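6-carboxyhexanoate--CoA ligase (Aquifex aeolicus, PDB 5TVA) belongs to the BioW family of CoA ligases and binds adenosine monophosphate and coenzyme A in its single chain. Local coordinates at residues A[99-102]-A[103-107]. Residues are numbered along the deposited sequence; the frame is centred on the assembly and turned at random.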
loop_
_atom_site.group_PDB
_atom_site.type_symbol
_atom_site.label_atom_id
_atom_site.label_comp_id
_atom_site.label_asym_id
_atom_site.label_seq_id
_atom_site.Cartn_x
_atom_site.Cartn_y
_atom_site.Cartn_z
ATOM N N GLU A 99 -6.681 -15.759 -4.226
ATOM C CA GLU A 99 -6.568 -17.008 -3.482
ATOM C C GLU A 99 -5.473 -16.931 -2.423
ATOM O O GLU A 99 -5.649 -17.431 -1.304
ATOM C CB GLU A 99 -6.304 -18.157 -4.461
ATOM C CG GLU A 99 -6.209 -19.538 -3.816
ATOM C CD GLU A 99 -5.769 -20.641 -4.791
ATOM O OE1 GLU A 99 -5.479 -20.339 -5.976
ATOM O OE2 GLU A 99 -5.706 -21.816 -4.356
ATOM N N ILE A 100 -4.336 -16.306 -2.751
ATOM C CA ILE A 100 -3.203 -16.295 -1.826
ATOM C C ILE A 100 -3.513 -15.439 -0.604
ATOM O O ILE A 100 -3.175 -15.804 0.528
ATOM C CB ILE A 100 -1.920 -15.821 -2.540
ATOM C CG1 ILE A 100 -1.447 -16.859 -3.560
ATOM C CG2 ILE A 100 -0.811 -15.571 -1.532
ATOM C CD1 ILE A 100 -0.180 -16.467 -4.323
ATOM N N LEU A 101 -4.160 -14.293 -0.804
ATOM C CA LEU A 101 -4.409 -13.397 0.318
ATOM C C LEU A 101 -5.437 -13.982 1.280
ATOM O O LEU A 101 -5.264 -13.919 2.506
ATOM C CB LEU A 101 -4.876 -12.039 -0.198
ATOM C CG LEU A 101 -3.864 -11.183 -0.959
ATOM C CD1 LEU A 101 -4.450 -9.800 -1.171
ATOM C CD2 LEU A 101 -2.539 -11.105 -0.225
ATOM N N SER A 102 -6.508 -14.565 0.744
ATOM C CA SER A 102 -7.584 -15.061 1.593
ATOM C C SER A 102 -7.165 -16.294 2.382
ATOM O O SER A 102 -7.651 -16.505 3.497
ATOM C CB SER A 102 -8.816 -15.360 0.741
ATOM O OG SER A 102 -8.442 -16.065 -0.431
ATOM N N LYS A 103 -6.262 -17.101 1.846
ATOM C CA LYS A 103 -5.840 -18.322 2.517
ATOM C C LYS A 103 -4.585 -18.136 3.361
ATOM O O LYS A 103 -4.055 -19.123 3.879
ATOM C CB LYS A 103 -5.641 -19.437 1.486
ATOM C CG LYS A 103 -6.957 -19.806 0.784
ATOM C CD LYS A 103 -6.767 -20.685 -0.452
ATOM C CE LYS A 103 -6.159 -22.040 -0.116
ATOM N NZ LYS A 103 -6.101 -22.920 -1.318
ATOM N N GLY A 104 -4.120 -16.898 3.536
ATOM C CA GLY A 104 -2.944 -16.619 4.343
ATOM C C GLY A 104 -1.669 -16.510 3.531
ATOM O O GLY A 104 -1.078 -17.525 3.156
ATOM N N ALA A 105 -1.222 -15.279 3.266
ATOM C CA ALA A 105 -0.088 -15.080 2.365
ATOM C C ALA A 105 1.234 -15.511 2.993
ATOM O O ALA A 105 2.114 -16.021 2.286
ATOM C CB ALA A 105 -0.032 -13.615 1.931
ATOM N N ASN A 106 1.400 -15.309 4.299
ATOM C CA ASN A 106 2.597 -15.768 5.015
ATOM C C ASN A 106 2.536 -17.285 5.178
ATOM O O ASN A 106 1.605 -17.791 5.820
ATOM C CB ASN A 106 2.687 -15.067 6.383
ATOM C CG ASN A 106 3.968 -15.404 7.161
ATOM O OD1 ASN A 106 4.597 -16.439 6.951
ATOM N ND2 ASN A 106 4.351 -14.513 8.068
ATOM N N PRO A 107 3.494 -18.043 4.636
ATOM C CA PRO A 107 3.379 -19.511 4.671
ATOM C C PRO A 107 3.408 -20.104 6.071
ATOM O O PRO A 107 2.912 -21.223 6.255
ATOM C CB PRO A 107 4.587 -19.979 3.848
ATOM C CG PRO A 107 5.571 -18.850 3.955
ATOM C CD PRO A 107 4.737 -17.598 3.982
#
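The carboxylate of Glu99 meets Lys103 through one oxygen: OE2 lies 3.3 Å from Lys103 NZ, a salt bridge whose hydrogen bond is weak, whereas OE1 looks to Lys96 in a long, weak ion pair. One turn of helix separates the two side chains, which pass at a slant, with Glu99 CG 3.6 Å from Lys103 CD. Glu99 sets CG opposite its backbone N (chi1 -178°) and runs out extended, while the lysine chain bends at chi3 (63°), turning its ammonium back to OE2. The aliphatic part of the same lysine, CB to CD, runs close to the carbonyl oxygen of Glu99. Lys103 N gives Glu99 O a hydrogen bond of 3.2 Å, a bond of the i to i+4 helical kind. Next the spacing tightens: Gly104 N makes a weak bond to Leu101 O at 3.4 Å, three residues back. Ser102 OG is hydrogen-bonded back to Val98 O. Lys103 leaves helical geometry, and Gly104, at phi 96°, swings the chain round so that Ala105 comes against Ile100 and Leu101 of the last turn. There its CB touches Ile100 CG2 at 4.1 Å and Leu101 CD2 at 4.2 Å, making a small apolar contact. Leu101 also packs on Leu179 and Trp181 of strand 177-181, so the turn sits against the mixed sheet. Beyond it, Ala105 rests on Met112 and Asn106 ND2 bonds to Asn111 O; both partners line the adenosine monophosphate pocket, and the Ala105 side chain is about 7 Å from that ligand. The arrangement is characteristic of a helix C-terminus ended by a glycine with positive phi, here leading from helix 91-102 into a loop of the nucleotide site.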